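PDB 3OV8: uncharacterized protein AF_1382 from Archaeoglobus fulgidus, which is of unknown cellular function but probably binds DNA as a homodimer through a winged helix-turn-helix domain. Local coordinates for the interface of chains A and B. Sequence-based numbering; all coordinates share one arbitrary frame. Chains: chain A/B, Protein AF_1382.

Contact 1: the interface of chains A and B. Residues chain A 7-11, 14-15; chain B 7-11.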
loop_
_atom_site.group_PDB
_atom_site.type_symbol
_atom_site.label_atom_id
_atom_site.label_comp_id
_atom_site.label_asym_id
_atom_site.label_seq_id
_atom_site.Cartn_x
_atom_site.Cartn_y
_atom_site.Cartn_z
ATOM N N LYS A 7 -1.564 8.063 2.754
ATOM C CA LYS A 7 -2.073 8.439 1.436
ATOM C C LYS A 7 -0.946 8.474 0.403
ATOM O O LYS A 7 -1.176 8.281 -0.782
ATOM C CB LYS A 7 -2.779 9.797 1.478
ATOM C CG LYS A 7 -4.075 9.792 2.277
ATOM C CD LYS A 7 -4.954 10.976 1.901
ATOM C CE LYS A 7 -5.340 10.925 0.427
ATOM N NZ LYS A 7 -6.451 11.867 0.107
ATOM N N LEU A 8 0.275 8.712 0.863
ATOM C CA LEU A 8 1.421 8.755 -0.042
ATOM C C LEU A 8 1.585 7.420 -0.783
ATOM O O LEU A 8 1.840 7.391 -1.984
ATOM C CB LEU A 8 2.682 9.117 0.752
ATOM C CG LEU A 8 4.058 9.149 0.090
ATOM C CD1 LEU A 8 4.052 9.968 -1.187
ATOM C CD2 LEU A 8 5.065 9.715 1.078
ATOM N N LEU A 9 1.397 6.313 -0.069
ATOM C CA LEU A 9 1.599 5.000 -0.666
ATOM C C LEU A 9 0.312 4.237 -0.991
ATOM O O LEU A 9 0.292 3.412 -1.905
ATOM C CB LEU A 9 2.476 4.140 0.240
ATOM C CG LEU A 9 3.968 4.452 0.166
ATOM C CD1 LEU A 9 4.719 3.715 1.253
ATOM C CD2 LEU A 9 4.511 4.113 -1.220
ATOM N N PHE A 10 -0.750 4.493 -0.231
ATOM C CA PHE A 10 -1.967 3.692 -0.337
ATOM C C PHE A 10 -3.189 4.427 -0.896
ATOM O O PHE A 10 -3.323 5.645 -0.761
ATOM C CB PHE A 10 -2.346 3.146 1.041
ATOM C CG PHE A 10 -1.373 2.138 1.585
ATOM C CD1 PHE A 10 -1.447 0.810 1.204
ATOM C CD2 PHE A 10 -0.393 2.521 2.484
ATOM C CE1 PHE A 10 -0.554 -0.122 1.709
ATOM C CE2 PHE A 10 0.500 1.597 2.992
ATOM C CZ PHE A 10 0.421 0.275 2.601
ATOM N N LYS A 11 -4.078 3.656 -1.508
ATOM C CA LYS A 11 -5.434 4.097 -1.787
ATOM C C LYS A 11 -6.206 4.067 -0.466
ATOM O O LYS A 11 -6.589 3.001 0.022
ATOM C CB LYS A 11 -6.079 3.195 -2.844
ATOM C CG LYS A 11 -5.319 3.178 -4.212
ATOM C CD LYS A 11 -5.589 4.424 -5.054
ATOM C CE LYS A 11 -4.601 4.556 -6.232
ATOM N NZ LYS A 11 -4.616 3.375 -7.140
ATOM N N ALA A 14 -9.765 2.200 -0.075
ATOM C CA ALA A 14 -9.657 0.741 -0.153
ATOM C C ALA A 14 -8.928 0.184 1.062
ATOM O O ALA A 14 -9.291 -0.878 1.601
ATOM C CB ALA A 14 -8.947 0.311 -1.444
ATOM N N LEU A 15 -7.903 0.903 1.498
ATOM C CA LEU A 15 -7.133 0.493 2.675
ATOM C C LEU A 15 -8.026 0.423 3.909
ATOM O O LEU A 15 -7.987 -0.549 4.665
ATOM C CB LEU A 15 -6.004 1.482 2.964
ATOM C CG LEU A 15 -5.316 1.261 4.316
ATOM C CD1 LEU A 15 -4.573 -0.050 4.303
ATOM C CD2 LEU A 15 -4.367 2.419 4.634
ATOM N N LYS B 7 -2.866 -1.728 -7.990
ATOM C CA LYS B 7 -3.530 -0.427 -8.059
ATOM C C LYS B 7 -4.722 -0.370 -7.102
ATOM O O LYS B 7 -5.102 0.696 -6.638
ATOM C CB LYS B 7 -3.994 -0.113 -9.483
ATOM C CG LYS B 7 -2.853 0.115 -10.465
ATOM C CD LYS B 7 -3.332 0.873 -11.694
ATOM C CE LYS B 7 -3.871 2.246 -11.314
ATOM N NZ LYS B 7 -4.038 3.131 -12.504
ATOM N N LEU B 8 -5.301 -1.525 -6.803
ATOM C CA LEU B 8 -6.441 -1.578 -5.891
ATOM C C LEU B 8 -6.065 -1.014 -4.513
ATOM O O LEU B 8 -6.827 -0.261 -3.909
ATOM C CB LEU B 8 -6.944 -3.022 -5.790
ATOM C CG LEU B 8 -8.074 -3.408 -4.836
ATOM C CD1 LEU B 8 -9.278 -2.496 -4.989
ATOM C CD2 LEU B 8 -8.466 -4.852 -5.097
ATOM N N LEU B 9 -4.870 -1.348 -4.035
ATOM C CA LEU B 9 -4.452 -0.919 -2.707
ATOM C C LEU B 9 -3.426 0.217 -2.691
ATOM O O LEU B 9 -3.371 0.992 -1.735
ATOM C CB LEU B 9 -3.899 -2.105 -1.922
ATOM C CG LEU B 9 -4.960 -3.034 -1.338
ATOM C CD1 LEU B 9 -4.319 -4.286 -0.781
ATOM C CD2 LEU B 9 -5.778 -2.302 -0.277
ATOM N N PHE B 10 -2.604 0.302 -3.732
ATOM C CA PHE B 10 -1.475 1.230 -3.731
ATOM C C PHE B 10 -1.574 2.384 -4.734
ATOM O O PHE B 10 -2.213 2.271 -5.782
ATOM C CB PHE B 10 -0.182 0.469 -4.029
ATOM C CG PHE B 10 0.221 -0.492 -2.946
ATOM C CD1 PHE B 10 0.914 -0.049 -1.833
ATOM C CD2 PHE B 10 -0.085 -1.837 -3.049
ATOM C CE1 PHE B 10 1.293 -0.934 -0.836
ATOM C CE2 PHE B 10 0.289 -2.725 -2.059
ATOM C CZ PHE B 10 0.976 -2.272 -0.950
ATOM N N LYS B 11 -0.915 3.484 -4.393
ATOM C CA LYS B 11 -0.602 4.534 -5.347
ATOM C C LYS B 11 0.545 4.027 -6.225
ATOM O O LYS B 11 1.701 3.987 -5.799
ATOM C CB LYS B 11 -0.229 5.825 -4.612
ATOM C CG LYS B 11 -1.364 6.378 -3.687
ATOM C CD LYS B 11 -2.467 7.094 -4.466
ATOM C CE LYS B 11 -3.721 7.344 -3.604
ATOM N NZ LYS B 11 -3.436 8.138 -2.376
HETATM O O HOH W 1 -1.712 10.352 -3.042
HETATM O O HOH W 2 -7.344 2.596 -7.661
#
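Two short extended segments, one from each chain, pair antiparallel about the two-fold axis of the dimer, forming a beta bridge between A:Phe10 and B:Phe10. The backbone N of A:Lys11 donates to the carbonyl O of B:Leu9 at 2.8 Å, in a fairly straight bond (162° at H) whose donor stands above the carbonyl plane. The same bond with the chains exchanged closes the bridge.

Beyond this backbone pairing, the lysine side chains reach over onto the partner. In A:Lys11, CG lies anti to its own carbonyl carbon (chi1 -60°), and bends at chi2 (-78°) and chi4 turn the amine down onto chain B. There NZ gives a hydrogen bond of 2.8 Å to the O of B:Lys7, in the carbonyl plane and on a lone pair. A second bond, 3.0 Å from NZ to the O of B:Phe10, meets its acceptor from above the carbonyl plane. Water 2 joins the grip, 2.9 Å from A:Lys11 NZ, and also touches the O of B:Lys7. These carbonyls, at and just beyond the C-terminal end of helix 5-9, would be expected to favour the protonated amine. The two Lys11 chains cross obliquely, A:Lys11 CD lying 3.8 Å from B:Lys11 CE. An alanine in place of A:Lys11 would remove the amine that bonds the O atoms of B:Lys7 and B:Phe10, and would probably loosen the hold on the end of the partner's short helix.

The Phe10 rings lie side by side and point the same way, their CE1 corners meeting tightly at 3.2 Å. CD1 of A:Phe10 also rests 3.5 Å from the O of B:Leu9. At the flank, CB of A:Ala14 abuts the O of B:Leu8 at 3.3 Å.

In the fold, the bridge occupies the connection between helix 5-9 and helix 12-26, so that the N-terminal segments of the two subunits meet on the symmetry axis.

Contact 2: the interface of chains A and B. Residues chain A 18, 54, 57, 59, 76, 80, 84; chain B 5, 8-9, 87, 90-91.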
loop_
_atom_site.group_PDB
_atom_site.type_symbol
_atom_site.label_atom_id
_atom_site.label_comp_id
_atom_site.label_asym_id
_atom_site.label_seq_id
_atom_site.Cartn_x
_atom_site.Cartn_y
_atom_site.Cartn_z
ATOM N N LEU A 18 -10.328 -2.626 3.808
ATOM C CA LEU A 18 -9.606 -3.851 4.124
ATOM C C LEU A 18 -9.287 -3.969 5.616
ATOM O O LEU A 18 -9.474 -5.035 6.210
ATOM C CB LEU A 18 -8.295 -3.901 3.317
ATOM C CG LEU A 18 -7.459 -5.151 3.574
ATOM C CD1 LEU A 18 -8.238 -6.378 3.153
ATOM C CD2 LEU A 18 -6.105 -5.064 2.822
ATOM N N PHE A 54 -12.004 -6.704 -4.301
ATOM C CA PHE A 54 -11.273 -7.576 -3.389
ATOM C C PHE A 54 -11.605 -9.026 -3.674
ATOM O O PHE A 54 -10.727 -9.896 -3.628
ATOM C CB PHE A 54 -11.606 -7.280 -1.920
ATOM C CG PHE A 54 -10.963 -6.032 -1.386
ATOM C CD1 PHE A 54 -9.926 -5.420 -2.064
ATOM C CD2 PHE A 54 -11.376 -5.495 -0.183
ATOM C CE1 PHE A 54 -9.330 -4.278 -1.562
ATOM C CE2 PHE A 54 -10.781 -4.348 0.325
ATOM C CZ PHE A 54 -9.763 -3.741 -0.368
ATOM N N ALA A 57 -9.836 -10.234 -6.616
ATOM C CA ALA A 57 -8.434 -10.455 -6.271
ATOM C C ALA A 57 -8.248 -11.623 -5.296
ATOM O O ALA A 57 -7.146 -11.852 -4.790
ATOM C CB ALA A 57 -7.819 -9.182 -5.703
ATOM N N MET A 59 -9.128 -11.926 -2.266
ATOM C CA MET A 59 -8.738 -11.461 -0.933
ATOM C C MET A 59 -9.909 -11.537 0.064
ATOM O O MET A 59 -9.700 -11.592 1.272
ATOM C CB MET A 59 -8.228 -10.014 -0.992
ATOM C CG MET A 59 -6.896 -9.856 -1.714
ATOM S SD MET A 59 -6.558 -8.117 -2.048
ATOM C CE MET A 59 -6.415 -7.439 -0.398
ATOM N N LYS A 76 -5.361 -15.309 1.812
ATOM C CA LYS A 76 -4.583 -14.324 1.068
ATOM C C LYS A 76 -4.888 -12.907 1.567
ATOM O O LYS A 76 -3.978 -12.122 1.820
ATOM C CB LYS A 76 -4.892 -14.442 -0.423
ATOM C CG LYS A 76 -4.187 -13.429 -1.313
ATOM C CD LYS A 76 -4.661 -13.557 -2.757
ATOM C CE LYS A 76 -3.756 -12.776 -3.690
ATOM N NZ LYS A 76 -4.367 -12.583 -5.026
ATOM N N ILE A 80 -2.212 -10.191 3.620
ATOM C CA ILE A 80 -2.005 -8.841 3.127
ATOM C C ILE A 80 -2.353 -7.809 4.206
ATOM O O ILE A 80 -1.569 -6.906 4.479
ATOM C CB ILE A 80 -2.810 -8.597 1.843
ATOM C CG1 ILE A 80 -2.179 -9.401 0.694
ATOM C CG2 ILE A 80 -2.843 -7.105 1.500
ATOM C CD1 ILE A 80 -3.059 -9.529 -0.519
ATOM N N ILE A 84 0.102 -4.990 5.925
ATOM C CA ILE A 84 -0.239 -3.576 5.907
ATOM C C ILE A 84 -0.271 -2.998 7.330
ATOM O O ILE A 84 0.211 -1.885 7.583
ATOM C CB ILE A 84 -1.572 -3.339 5.182
ATOM C CG1 ILE A 84 -1.388 -3.562 3.676
ATOM C CG2 ILE A 84 -2.076 -1.921 5.450
ATOM C CD1 ILE A 84 -2.693 -3.561 2.893
ATOM N N ARG B 5 -4.184 -5.432 -9.321
ATOM C CA ARG B 5 -4.626 -5.705 -7.966
ATOM C C ARG B 5 -3.789 -4.804 -7.079
ATOM O O ARG B 5 -4.216 -4.391 -6.001
ATOM C CB ARG B 5 -4.398 -7.169 -7.598
ATOM C CG ARG B 5 -5.244 -8.152 -8.381
ATOM C CD ARG B 5 -4.711 -9.564 -8.212
ATOM N NE ARG B 5 -5.657 -10.567 -8.694
ATOM C CZ ARG B 5 -5.514 -11.875 -8.507
ATOM N NH1 ARG B 5 -4.457 -12.336 -7.848
ATOM N NH2 ARG B 5 -6.424 -12.720 -8.973
ATOM N N LEU B 8 -5.301 -1.525 -6.803
ATOM C CA LEU B 8 -6.441 -1.578 -5.891
ATOM C C LEU B 8 -6.065 -1.014 -4.513
ATOM O O LEU B 8 -6.827 -0.261 -3.909
ATOM C CB LEU B 8 -6.944 -3.022 -5.790
ATOM C CG LEU B 8 -8.074 -3.408 -4.836
ATOM C CD1 LEU B 8 -9.278 -2.496 -4.989
ATOM C CD2 LEU B 8 -8.466 -4.852 -5.097
ATOM N N LEU B 9 -4.870 -1.348 -4.035
ATOM C CA LEU B 9 -4.452 -0.919 -2.707
ATOM C C LEU B 9 -3.426 0.217 -2.691
ATOM O O LEU B 9 -3.371 0.992 -1.735
ATOM C CB LEU B 9 -3.899 -2.105 -1.922
ATOM C CG LEU B 9 -4.960 -3.034 -1.338
ATOM C CD1 LEU B 9 -4.319 -4.286 -0.781
ATOM C CD2 LEU B 9 -5.778 -2.302 -0.277
ATOM N N ILE B 87 3.972 -8.129 0.263
ATOM C CA ILE B 87 2.588 -7.957 -0.187
ATOM C C ILE B 87 2.483 -8.215 -1.689
ATOM O O ILE B 87 1.612 -8.947 -2.152
ATOM C CB ILE B 87 2.064 -6.543 0.127
ATOM C CG1 ILE B 87 1.936 -6.359 1.647
ATOM C CG2 ILE B 87 0.703 -6.316 -0.532
ATOM C CD1 ILE B 87 1.636 -4.944 2.075
ATOM N N ILE B 90 2.693 -11.899 -2.292
ATOM C CA ILE B 90 1.421 -12.512 -1.879
ATOM C C ILE B 90 0.303 -12.256 -2.882
ATOM O O ILE B 90 -0.456 -13.165 -3.222
ATOM C CB ILE B 90 0.960 -11.993 -0.494
ATOM C CG1 ILE B 90 1.935 -12.426 0.602
ATOM C CG2 ILE B 90 -0.448 -12.506 -0.164
ATOM C CD1 ILE B 90 1.825 -11.622 1.887
ATOM N N MET B 91 0.195 -11.017 -3.352
ATOM C CA MET B 91 -0.853 -10.646 -4.299
ATOM C C MET B 91 -0.743 -11.422 -5.606
ATOM O O MET B 91 -1.753 -11.808 -6.195
ATOM C CB MET B 91 -0.815 -9.148 -4.591
ATOM C CG MET B 91 -2.042 -8.650 -5.332
ATOM S SD MET B 91 -3.501 -8.602 -4.269
ATOM C CE MET B 91 -3.169 -7.115 -3.344
#
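Helices 75-92 of the two chains pack against each other, helix 5-9 of chain B fits against helices 12-26, 44-56 and 75-92 and the loop residue A:Met59 of chain A, and a polar cluster closes one end. Where the first turn of the long helix in chain A passes the end of its counterpart, A:Lys76 and B:Ile90 slide past each other in opposite directions. A:Lys76 is fully extended, with CG anti to the backbone N (chi1 178°), and its amine NZ reaches the carbonyl O of B:Met91 at 3.0 Å, on a lone pair. The same NZ donates to the O of A:Ala57 at 2.9 Å, from above the carbonyl plane, tying the partner's helix end to its own loop. The poorly ordered B:Arg5 crosses it at about a right angle. Its NH1 also donates to B:Met91 O, held in the guanidinium plane. A:Lys76 NZ and B:Arg5 NH1 come within 2.8 Å without a hydrogen bond; if both are charged, as is likely, B:Met91 O, accepting from both, would probably offset some of their repulsion.

The methionines A:Met59 and B:Met91 likewise cross at about a right angle, with SD of the first 3.8 Å from CE of the second. B:Met91 is bent at chi2 and chi3, which brings its CE to 3.7 Å from CD1 of A:Ile80. The CG1 branch of that isoleucine meets CG2 of B:Ile90 at 3.7 Å, while its CG2 branch faces CD1 of B:Leu9. Tip to tip with this leucine comes CE of A:Met59. Further along, CD1 of B:Ile87 packs on CG1 of A:Ile84 at 3.7 Å.

B:Leu8, its CG anti to the backbone N, crosses A:Phe54 obliquely and brings CD2 to 3.4 Å from the ring's CD1.

Together these contacts fasten the long C-terminal helix and N-terminal helix of one subunit to the partner's domain, and would be expected to fix how the two domains are set.

About 11 Å separates the C-alpha centres of contact 1 and contact 2, and B:Leu8 and B:Leu9 belong to both. Their backbone carbonyls serve contact 1, whereas their side chains enter contact 2, so helix 5-9 of chain B joins the pairing on the axis to the apolar packing beside it. Helix 12-26 of chain A also borders both, through A:Ala14 and A:Leu15 in one and A:Leu18 in the other. The two-fold symmetry repeats each arrangement with the chains exchanged. Such continuous, reciprocal contact suggests that the pair forms a genuine dimer, although the structure alone does not prove this.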